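Local coordinates for protein Lysine/ornithine decarboxylase (Selenomonas ruminantium, PDB 5GJO) that uses pyridoxal 5'-phosphate to decarboxylate L-lysine and L-ornithine with similar efficiency, giving cadaverine and putrescine, and works as a homodimer, at residues 45-50 against 259-264; 49-54 against 58-63; 158-163 against 199-204. The protein carries 2 engineered substitutions. All coordinates share one frame; numbering follows the deposited sequence.

Contact 1 (45-50 against 259-264); sequences AGVFYA and RYMCGT. With PLP (pyridoxal-5'-phosphate), chain H.
Y49 and M261 carry this contact, their side chains slanting past each other. CG of Y49 stands anti to the backbone N (chi1 171°), which takes the phenol out from strand 45-50 to the short, weakly bonded helix 259-263. There Y49 CE1 rests 3.6 Å from M261 CB. Bent at chi2 and chi3, the M261 chain brings CE tip to tip with V47 CG1 at 4.0 Å. C262 SG makes a sulfur-aromatic contact, 5.0 Å from the centroid of the Y49 ring and obliquely, 51° off the normal. The phenol hydroxyl is hydrogen-bonded to N54. A water accepts from C262 N at 2.8 Å and donates weakly to Y49 OH and R259 O.

R259 N, at the start of the helix, donates to PLP O3P over 2.6 Å. The N-terminal end of the helix thus faces the phosphate, and G258 N and G220 N also bond to PLP. A50 CB lies against the pyridine ring. R259 also forms a salt bridge with D300 and a hydrogen bond with S183.

Strand 45-50 runs in the parallel barrel sheet between strands 69-72 and 252-255. Helix 57-65 also packs on Y49, M261 and C262, and helix 28-41 touches V47 and Y260.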
loop_
_atom_site.group_PDB
_atom_site.type_symbol
_atom_site.label_atom_id
_atom_site.label_comp_id
_atom_site.label_asym_id
_atom_site.label_seq_id
_atom_site.Cartn_x
_atom_site.Cartn_y
_atom_site.Cartn_z
ATOM N N ALA A 45 -7.091 32.454 -5.550
ATOM C CA ALA A 45 -6.318 31.285 -5.992
ATOM C C ALA A 45 -7.182 30.360 -6.735
ATOM O O ALA A 45 -7.987 29.615 -6.114
ATOM C CB ALA A 45 -5.680 30.581 -4.798
ATOM N N GLY A 46 -6.969 30.311 -8.064
ATOM C CA GLY A 46 -7.619 29.368 -8.931
ATOM C C GLY A 46 -7.206 27.932 -8.603
ATOM O O GLY A 46 -6.097 27.694 -8.221
ATOM N N VAL A 47 -8.157 27.006 -8.678
ATOM C CA VAL A 47 -7.927 25.625 -8.207
ATOM C C VAL A 47 -7.410 24.660 -9.280
ATOM O O VAL A 47 -8.027 24.449 -10.352
ATOM C CB VAL A 47 -9.226 25.076 -7.626
ATOM C CG1 VAL A 47 -9.043 23.649 -7.136
ATOM C CG2 VAL A 47 -9.706 25.935 -6.499
ATOM N N PHE A 48 -6.273 24.036 -9.022
ATOM C CA PHE A 48 -5.785 22.845 -9.693
ATOM C C PHE A 48 -5.925 21.673 -8.699
ATOM O O PHE A 48 -5.091 21.493 -7.799
ATOM C CB PHE A 48 -4.283 22.919 -10.059
ATOM C CG PHE A 48 -3.971 23.798 -11.245
ATOM C CD1 PHE A 48 -3.931 25.151 -11.122
ATOM C CD2 PHE A 48 -3.773 23.260 -12.479
ATOM C CE1 PHE A 48 -3.638 25.974 -12.230
ATOM C CE2 PHE A 48 -3.485 24.037 -13.617
ATOM C CZ PHE A 48 -3.415 25.418 -13.489
ATOM N N TYR A 49 -6.971 20.896 -8.828
ATOM C CA TYR A 49 -7.237 19.812 -7.867
ATOM C C TYR A 49 -6.183 18.758 -7.956
ATOM O O TYR A 49 -5.901 18.206 -9.032
ATOM C CB TYR A 49 -8.615 19.180 -8.109
ATOM C CG TYR A 49 -8.862 17.901 -7.293
ATOM C CD1 TYR A 49 -8.733 17.920 -5.903
ATOM C CD2 TYR A 49 -9.108 16.715 -7.890
ATOM C CE1 TYR A 49 -8.852 16.753 -5.155
ATOM C CE2 TYR A 49 -9.331 15.539 -7.154
ATOM C CZ TYR A 49 -9.222 15.568 -5.779
ATOM O OH TYR A 49 -9.288 14.447 -4.965
ATOM N N ALA A 50 -5.576 18.474 -6.818
ATOM C CA ALA A 50 -4.530 17.455 -6.679
ATOM C C ALA A 50 -5.160 16.075 -6.547
ATOM O O ALA A 50 -5.456 15.565 -5.512
ATOM C CB ALA A 50 -3.478 17.784 -5.558
ATOM N N ARG A 259 -6.030 16.975 -0.243
ATOM C CA ARG A 259 -6.732 16.403 0.930
ATOM C C ARG A 259 -8.076 17.036 1.207
ATOM O O ARG A 259 -9.068 16.360 1.508
ATOM C CB ARG A 259 -5.843 16.541 2.183
ATOM C CG ARG A 259 -6.310 15.673 3.337
ATOM C CD ARG A 259 -5.481 16.033 4.561
ATOM N NE ARG A 259 -4.075 15.694 4.417
ATOM C CZ ARG A 259 -3.541 14.499 4.550
ATOM N NH1 ARG A 259 -4.263 13.438 4.879
ATOM N NH2 ARG A 259 -2.216 14.374 4.419
ATOM N N TYR A 260 -8.090 18.343 1.135
ATOM C CA TYR A 260 -9.240 19.122 1.552
ATOM C C TYR A 260 -10.485 18.836 0.689
ATOM O O TYR A 260 -11.576 18.847 1.181
ATOM C CB TYR A 260 -8.896 20.632 1.583
ATOM C CG TYR A 260 -10.105 21.531 1.516
ATOM C CD1 TYR A 260 -10.807 21.882 2.643
ATOM C CD2 TYR A 260 -10.591 21.949 0.302
ATOM C CE1 TYR A 260 -11.944 22.670 2.558
ATOM C CE2 TYR A 260 -11.727 22.733 0.209
ATOM C CZ TYR A 260 -12.397 23.095 1.341
ATOM O OH TYR A 260 -13.523 23.856 1.234
ATOM N N MET A 261 -10.295 18.663 -0.609
ATOM C CA MET A 261 -11.426 18.688 -1.526
ATOM C C MET A 261 -12.400 17.537 -1.230
ATOM O O MET A 261 -13.602 17.782 -1.237
ATOM C CB MET A 261 -10.960 18.658 -2.987
ATOM C CG MET A 261 -11.993 19.134 -3.992
ATOM S SD MET A 261 -12.448 20.854 -3.696
ATOM C CE MET A 261 -10.962 21.745 -4.156
ATOM N N CYS A 262 -11.894 16.328 -0.951
ATOM C CA CYS A 262 -12.791 15.179 -0.736
ATOM C C CYS A 262 -12.700 14.586 0.648
ATOM O O CYS A 262 -13.417 13.642 0.928
ATOM C CB CYS A 262 -12.539 14.099 -1.773
ATOM S SG CYS A 262 -12.394 14.686 -3.456
ATOM N N GLY A 263 -11.762 15.047 1.500
ATOM C CA GLY A 263 -11.528 14.366 2.742
ATOM C C GLY A 263 -12.776 14.195 3.563
ATOM O O GLY A 263 -13.066 13.088 4.084
ATOM N N THR A 264 -13.528 15.268 3.638
ATOM C CA THR A 264 -14.747 15.297 4.450
ATOM C C THR A 264 -16.021 14.885 3.622
ATOM O O THR A 264 -17.133 15.066 4.076
ATOM C CB THR A 264 -15.047 16.692 4.961
ATOM O OG1 THR A 264 -14.915 17.622 3.903
ATOM C CG2 THR A 264 -14.016 17.011 6.074
HETATM N N1 PLP H . 0.078 19.491 -5.119
HETATM C C2 PLP H . 1.287 18.889 -5.004
HETATM C C2A PLP H . 2.386 19.221 -5.978
HETATM C C3 PLP H . 1.530 17.903 -3.922
HETATM O O3 PLP H . 2.736 17.285 -3.786
HETATM C C4 PLP H . 0.412 17.617 -2.994
HETATM C C4A PLP H . 0.558 16.649 -1.885
HETATM O O4A PLP H . 1.401 15.770 -1.948
HETATM C C5 PLP H . -0.860 18.343 -3.228
HETATM C C6 PLP H . -0.948 19.244 -4.286
HETATM C C5A PLP H . -2.048 18.107 -2.325
HETATM O O4P PLP H . -1.654 18.276 -0.966
HETATM P P PLP H . -2.756 18.314 0.207
HETATM O O1P PLP H . -3.592 19.528 -0.119
HETATM O O2P PLP H . -1.940 18.441 1.471
HETATM O O3P PLP H . -3.486 16.999 0.064
HETATM O O HOH W 1 -9.541 14.868 -1.607
#

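Contact 2 (49-54 against 58-63); sequences YAMKAN and EILSLL. With PLP (pyridoxal-5'-phosphate), chain H.
L63 and L60 pack round the ring of Y49 where helix 57-65 returns over strand 45-50. This is the first half of a beta-alpha-beta crossover in the PLP-binding barrel. The tight part is apolar. L63 CD1 sits over one ring face in a CH-pi contact, 3.9 Å from the centroid and 25° off the normal. L60 CD2 comes in at the ring edge, 3.7 Å from Y49 CE2. The other branch of L60, CD1, meets M51 CE at 3.8 Å. M51 CG lies between its backbone N and carbonyl carbon (chi1 61°), and a bend at chi3 brings CE there.

Toward the start of the helix the contact turns more polar. I59 CD1 reaches N54 OD1 at 3.9 Å, and that oxygen is hydrogen-bonded to T56. The looser face of the helix holds E58, S61 and L62, which do not touch segment 49-54. S61 is exposed.

K52, the cofactor lysine by similarity, is not joined to PLP here. Its NZ forms a salt bridge with D71, and K52 CD lies 3.7 Å from PLP C4. The loop is tied back to the strand by Y49 OH, which donates to N54 O at 2.8 Å, 22° out of the carbonyl plane.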
loop_
_atom_site.group_PDB
_atom_site.type_symbol
_atom_site.label_atom_id
_atom_site.label_comp_id
_atom_site.label_asym_id
_atom_site.label_seq_id
_atom_site.Cartn_x
_atom_site.Cartn_y
_atom_site.Cartn_z
ATOM N N TYR A 49 -6.971 20.896 -8.828
ATOM C CA TYR A 49 -7.237 19.812 -7.867
ATOM C C TYR A 49 -6.183 18.758 -7.956
ATOM O O TYR A 49 -5.901 18.206 -9.032
ATOM C CB TYR A 49 -8.615 19.180 -8.109
ATOM C CG TYR A 49 -8.862 17.901 -7.293
ATOM C CD1 TYR A 49 -8.733 17.920 -5.903
ATOM C CD2 TYR A 49 -9.108 16.715 -7.890
ATOM C CE1 TYR A 49 -8.852 16.753 -5.155
ATOM C CE2 TYR A 49 -9.331 15.539 -7.154
ATOM C CZ TYR A 49 -9.222 15.568 -5.779
ATOM O OH TYR A 49 -9.288 14.447 -4.965
ATOM N N ALA A 50 -5.576 18.474 -6.818
ATOM C CA ALA A 50 -4.530 17.455 -6.679
ATOM C C ALA A 50 -5.160 16.075 -6.547
ATOM O O ALA A 50 -5.456 15.565 -5.512
ATOM C CB ALA A 50 -3.478 17.784 -5.558
ATOM N N MET A 51 -5.457 15.501 -7.711
ATOM C CA MET A 51 -6.184 14.258 -7.809
ATOM C C MET A 51 -5.517 13.069 -7.207
ATOM O O MET A 51 -6.209 12.101 -6.925
ATOM C CB MET A 51 -6.592 13.970 -9.302
ATOM C CG MET A 51 -5.394 13.840 -10.193
ATOM S SD MET A 51 -5.942 13.483 -11.903
ATOM C CE MET A 51 -6.466 11.823 -11.743
ATOM N N LYS A 52 -4.246 13.205 -6.828
ATOM C CA LYS A 52 -3.531 12.175 -6.084
ATOM C C LYS A 52 -4.287 11.845 -4.775
ATOM O O LYS A 52 -4.229 10.742 -4.297
ATOM C CB LYS A 52 -2.115 12.663 -5.722
ATOM C CG LYS A 52 -2.087 14.046 -5.096
ATOM C CD LYS A 52 -0.694 14.576 -4.772
ATOM C CE LYS A 52 0.234 14.560 -5.978
ATOM N NZ LYS A 52 -0.073 15.586 -6.999
ATOM N N ALA A 53 -4.941 12.825 -4.179
ATOM C CA ALA A 53 -5.730 12.559 -2.970
ATOM C C ALA A 53 -6.923 11.619 -3.182
ATOM O O ALA A 53 -7.254 10.843 -2.322
ATOM C CB ALA A 53 -6.219 13.853 -2.361
ATOM N N ASN A 54 -7.639 11.827 -4.277
ATOM C CA ASN A 54 -8.796 11.026 -4.600
ATOM C C ASN A 54 -9.190 11.136 -6.062
ATOM O O ASN A 54 -9.745 12.112 -6.467
ATOM C CB ASN A 54 -9.968 11.360 -3.700
ATOM C CG ASN A 54 -11.126 10.409 -3.897
ATOM O OD1 ASN A 54 -11.447 10.049 -5.001
ATOM N ND2 ASN A 54 -11.742 10.014 -2.814
ATOM N N GLU A 58 -16.190 10.067 -10.987
ATOM C CA GLU A 58 -17.301 10.982 -10.889
ATOM C C GLU A 58 -16.947 12.270 -10.170
ATOM O O GLU A 58 -17.547 13.342 -10.421
ATOM C CB GLU A 58 -18.505 10.360 -10.177
ATOM C CG GLU A 58 -19.098 9.161 -10.949
ATOM C CD GLU A 58 -18.357 7.840 -10.745
ATOM O OE1 GLU A 58 -17.283 7.718 -10.104
ATOM O OE2 GLU A 58 -18.857 6.821 -11.272
ATOM N N ILE A 59 -15.977 12.183 -9.264
ATOM C CA ILE A 59 -15.469 13.395 -8.572
ATOM C C ILE A 59 -14.737 14.304 -9.539
ATOM O O ILE A 59 -14.980 15.535 -9.556
ATOM C CB ILE A 59 -14.620 13.016 -7.331
ATOM C CG1 ILE A 59 -15.536 12.350 -6.270
ATOM C CG2 ILE A 59 -13.855 14.251 -6.811
ATOM C CD1 ILE A 59 -14.849 11.984 -4.998
ATOM N N LEU A 60 -13.909 13.680 -10.370
ATOM C CA LEU A 60 -13.135 14.421 -11.359
ATOM C C LEU A 60 -14.071 15.099 -12.369
ATOM O O LEU A 60 -13.883 16.265 -12.688
ATOM C CB LEU A 60 -12.138 13.559 -12.084
ATOM C CG LEU A 60 -11.163 12.838 -11.137
ATOM C CD1 LEU A 60 -10.292 11.884 -11.949
ATOM C CD2 LEU A 60 -10.283 13.833 -10.330
ATOM N N SER A 61 -15.106 14.383 -12.806
ATOM C CA SER A 61 -16.037 14.989 -13.738
ATOM C C SER A 61 -16.802 16.112 -13.110
ATOM O O SER A 61 -17.092 17.138 -13.783
ATOM C CB SER A 61 -16.976 13.880 -14.334
ATOM O OG SER A 61 -16.239 12.897 -15.010
ATOM N N LEU A 62 -17.263 15.936 -11.859
ATOM C CA LEU A 62 -17.890 16.990 -11.156
ATOM C C LEU A 62 -17.014 18.280 -11.136
ATOM O O LEU A 62 -17.459 19.445 -11.475
ATOM C CB LEU A 62 -18.282 16.536 -9.722
ATOM C CG LEU A 62 -18.604 17.690 -8.775
ATOM C CD1 LEU A 62 -19.984 18.216 -9.200
ATOM C CD2 LEU A 62 -18.638 17.302 -7.305
ATOM N N LEU A 63 -15.774 18.107 -10.653
ATOM C CA LEU A 63 -14.871 19.188 -10.574
ATOM C C LEU A 63 -14.572 19.848 -11.927
ATOM O O LEU A 63 -14.557 21.100 -11.955
ATOM C CB LEU A 63 -13.519 18.795 -9.880
ATOM C CG LEU A 63 -13.717 18.517 -8.371
ATOM C CD1 LEU A 63 -12.520 17.748 -7.824
ATOM C CD2 LEU A 63 -13.912 19.804 -7.611
HETATM N N1 PLP H . 0.078 19.491 -5.119
HETATM C C2 PLP H . 1.287 18.889 -5.004
HETATM C C2A PLP H . 2.386 19.221 -5.978
HETATM C C3 PLP H . 1.530 17.903 -3.922
HETATM O O3 PLP H . 2.736 17.285 -3.786
HETATM C C4 PLP H . 0.412 17.617 -2.994
HETATM C C4A PLP H . 0.558 16.649 -1.885
HETATM O O4A PLP H . 1.401 15.770 -1.948
HETATM C C5 PLP H . -0.860 18.343 -3.228
HETATM C C6 PLP H . -0.948 19.244 -4.286
HETATM C C5A PLP H . -2.048 18.107 -2.325
HETATM O O4P PLP H . -1.654 18.276 -0.966
HETATM P P PLP H . -2.756 18.314 0.207
HETATM O O1P PLP H . -3.592 19.528 -0.119
HETATM O O2P PLP H . -1.940 18.441 1.471
HETATM O O3P PLP H . -3.486 16.999 0.064
#

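Contact 3 (158-163 against 199-204); sequences EEALDL and RRLFDE
Helices 160-169 and 189-207 come nearest in these segments at L161 and L201, whose CA atoms are 7.3 Å apart. The two leucines carry the contact. Their side chains pass at a slant, with L161 CG 4.1 Å from L201 CD2. In both, CG stands anti to the carbonyl carbon (chi1 near -60°), and the isobutyl groups extend into the gap between the helices. The two methyls of L201 divide the work. CD2 takes L161, and CD1 lies 4.2 Å from A160 CB.

L161 also reaches past its partner. Its two methyls lie beside the backbone oxygen of L201. L161 CD1 also packs 3.7 Å from E204 CB, the two side chains crossing at about a right angle. The E204 chain is extended beyond CG, and E204 OE2 lies 3.8 Å from L161 CD1. R200, one turn earlier, holds that carboxylate in a salt bridge, with NH1 donating to E204 OE1 over 3.0 Å at 154°. The oxygen lies close to the guanidinium plane but is met from above the carboxylate plane. A second pair on the same helix, R199 with D203, is a salt bridge with a weak hydrogen bond.

These are outer helices of the barrel. L201 also packs on I177 of strand 173-178, and A160 on V136 of strand 133-137. E159 forms a salt bridge with R278 of the second subunit.

No hydrogen bond joins the two segments. Their association here therefore rests on aliphatic packing, while the arginine and glutamate charges pair along helix 189-207.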
loop_
_atom_site.group_PDB
_atom_site.type_symbol
_atom_site.label_atom_id
_atom_site.label_comp_id
_atom_site.label_asym_id
_atom_site.label_seq_id
_atom_site.Cartn_x
_atom_site.Cartn_y
_atom_site.Cartn_z
ATOM N N GLU A 158 17.685 30.845 -3.010
ATOM C CA GLU A 158 18.736 31.569 -3.683
ATOM C C GLU A 158 19.144 30.941 -5.039
ATOM O O GLU A 158 19.959 31.506 -5.727
ATOM C CB GLU A 158 19.906 31.836 -2.737
ATOM C CG GLU A 158 20.696 30.608 -2.350
ATOM C CD GLU A 158 20.157 29.824 -1.158
ATOM O OE1 GLU A 158 20.936 28.976 -0.677
ATOM O OE2 GLU A 158 19.008 30.016 -0.706
ATOM N N GLU A 159 18.612 29.765 -5.376
ATOM C CA GLU A 159 18.838 29.175 -6.682
ATOM C C GLU A 159 17.650 29.367 -7.609
ATOM O O GLU A 159 17.753 28.998 -8.735
ATOM C CB GLU A 159 19.124 27.692 -6.457
ATOM C CG GLU A 159 19.623 26.844 -7.569
ATOM C CD GLU A 159 19.894 25.373 -7.158
ATOM O OE1 GLU A 159 19.867 24.533 -8.111
ATOM O OE2 GLU A 159 20.191 25.110 -5.932
ATOM N N ALA A 160 16.518 29.832 -7.089
ATOM C CA ALA A 160 15.254 29.887 -7.849
ATOM C C ALA A 160 15.388 30.655 -9.147
ATOM O O ALA A 160 15.038 30.140 -10.191
ATOM C CB ALA A 160 14.174 30.432 -7.009
ATOM N N LEU A 161 15.941 31.866 -9.097
ATOM C CA LEU A 161 15.970 32.687 -10.303
ATOM C C LEU A 161 17.014 32.160 -11.265
ATOM O O LEU A 161 16.796 32.143 -12.477
ATOM C CB LEU A 161 16.172 34.141 -9.955
ATOM C CG LEU A 161 15.060 34.694 -9.069
ATOM C CD1 LEU A 161 15.385 36.121 -8.740
ATOM C CD2 LEU A 161 13.710 34.541 -9.773
ATOM N N ASP A 162 18.120 31.664 -10.762
ATOM C CA ASP A 162 19.054 30.927 -11.619
ATOM C C ASP A 162 18.463 29.733 -12.347
ATOM O O ASP A 162 18.791 29.453 -13.520
ATOM C CB ASP A 162 20.290 30.452 -10.853
ATOM C CG ASP A 162 21.179 31.610 -10.338
ATOM O OD1 ASP A 162 21.191 32.695 -10.942
ATOM O OD2 ASP A 162 21.824 31.424 -9.272
ATOM N N LEU A 163 17.596 28.955 -11.671
ATOM C CA LEU A 163 16.907 27.901 -12.345
ATOM C C LEU A 163 15.918 28.384 -13.443
ATOM O O LEU A 163 15.863 27.755 -14.517
ATOM C CB LEU A 163 16.166 26.983 -11.310
ATOM C CG LEU A 163 17.091 26.056 -10.570
ATOM C CD1 LEU A 163 16.351 25.558 -9.298
ATOM C CD2 LEU A 163 17.520 24.857 -11.412
ATOM N N ARG A 199 7.345 37.163 -3.245
ATOM C CA ARG A 199 7.208 38.581 -3.616
ATOM C C ARG A 199 8.584 39.172 -3.881
ATOM O O ARG A 199 8.779 39.792 -4.910
ATOM C CB ARG A 199 6.469 39.365 -2.543
ATOM C CG ARG A 199 6.275 40.872 -2.846
ATOM C CD ARG A 199 5.400 41.108 -4.071
ATOM N NE ARG A 199 6.092 41.185 -5.333
ATOM C CZ ARG A 199 5.480 41.330 -6.521
ATOM N NH1 ARG A 199 4.149 41.284 -6.599
ATOM N NH2 ARG A 199 6.197 41.458 -7.671
ATOM N N ARG A 200 9.538 38.915 -3.014
ATOM C CA ARG A 200 10.921 39.384 -3.214
ATOM C C ARG A 200 11.482 38.774 -4.470
ATOM O O ARG A 200 12.061 39.496 -5.310
ATOM C CB ARG A 200 11.797 39.151 -1.998
ATOM C CG ARG A 200 13.246 39.538 -2.264
ATOM C CD ARG A 200 14.117 39.140 -1.106
ATOM N NE ARG A 200 14.108 37.688 -0.795
ATOM C CZ ARG A 200 14.765 36.756 -1.450
ATOM N NH1 ARG A 200 15.446 37.039 -2.566
ATOM N NH2 ARG A 200 14.686 35.491 -1.041
ATOM N N LEU A 201 11.331 37.480 -4.651
ATOM C CA LEU A 201 11.788 36.822 -5.901
ATOM C C LEU A 201 11.177 37.386 -7.152
ATOM O O LEU A 201 11.877 37.617 -8.136
ATOM C CB LEU A 201 11.639 35.318 -5.838
ATOM C CG LEU A 201 12.478 34.629 -4.767
ATOM C CD1 LEU A 201 12.056 33.166 -4.628
ATOM C CD2 LEU A 201 13.957 34.674 -5.085
ATOM N N PHE A 202 9.865 37.655 -7.139
ATOM C CA PHE A 202 9.252 38.225 -8.335
ATOM C C PHE A 202 9.895 39.628 -8.668
ATOM O O PHE A 202 10.161 39.957 -9.831
ATOM C CB PHE A 202 7.775 38.445 -8.098
ATOM C CG PHE A 202 6.895 37.318 -8.554
ATOM C CD1 PHE A 202 7.065 36.027 -8.120
ATOM C CD2 PHE A 202 5.854 37.562 -9.424
ATOM C CE1 PHE A 202 6.182 35.003 -8.530
ATOM C CE2 PHE A 202 4.996 36.587 -9.841
ATOM C CZ PHE A 202 5.184 35.259 -9.432
ATOM N N ASP A 203 10.122 40.422 -7.639
ATOM C CA ASP A 203 10.708 41.728 -7.829
ATOM C C ASP A 203 12.126 41.623 -8.402
ATOM O O ASP A 203 12.466 42.316 -9.334
ATOM C CB ASP A 203 10.725 42.498 -6.519
ATOM C CG ASP A 203 9.340 42.906 -6.048
ATOM O OD1 ASP A 203 8.378 42.840 -6.817
ATOM O OD2 ASP A 203 9.237 43.295 -4.886
ATOM N N GLU A 204 12.926 40.719 -7.862
ATOM C CA GLU A 204 14.302 40.498 -8.391
ATOM C C GLU A 204 14.270 39.957 -9.824
ATOM O O GLU A 204 15.066 40.374 -10.712
ATOM C CB GLU A 204 15.109 39.577 -7.462
ATOM C CG GLU A 204 15.353 40.129 -6.089
ATOM C CD GLU A 204 16.084 39.167 -5.151
ATOM O OE1 GLU A 204 16.264 39.524 -3.950
ATOM O OE2 GLU A 204 16.459 38.059 -5.595
#

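Overall arrangement
All three contacts belong to the PLP-binding barrel. Contacts 1 and 2 start from the same strand, 45-50, share Y49 and A50, and have centres 8 Å apart. They also touch directly: C262 SG of contact 1 is 3.7 Å from I59 CG2 of contact 2. Both reach PLP, contact 1 at the phosphate through R259 and contact 2 near the ring through K52. Helices 259-263 and 57-65 thus pack together beside the cofactor pocket. Contact 3 is remote. Its centre is about 27 Å from that of contact 1 and about 32 Å from that of contact 2. It joins two outer helices, away from the annotated sites.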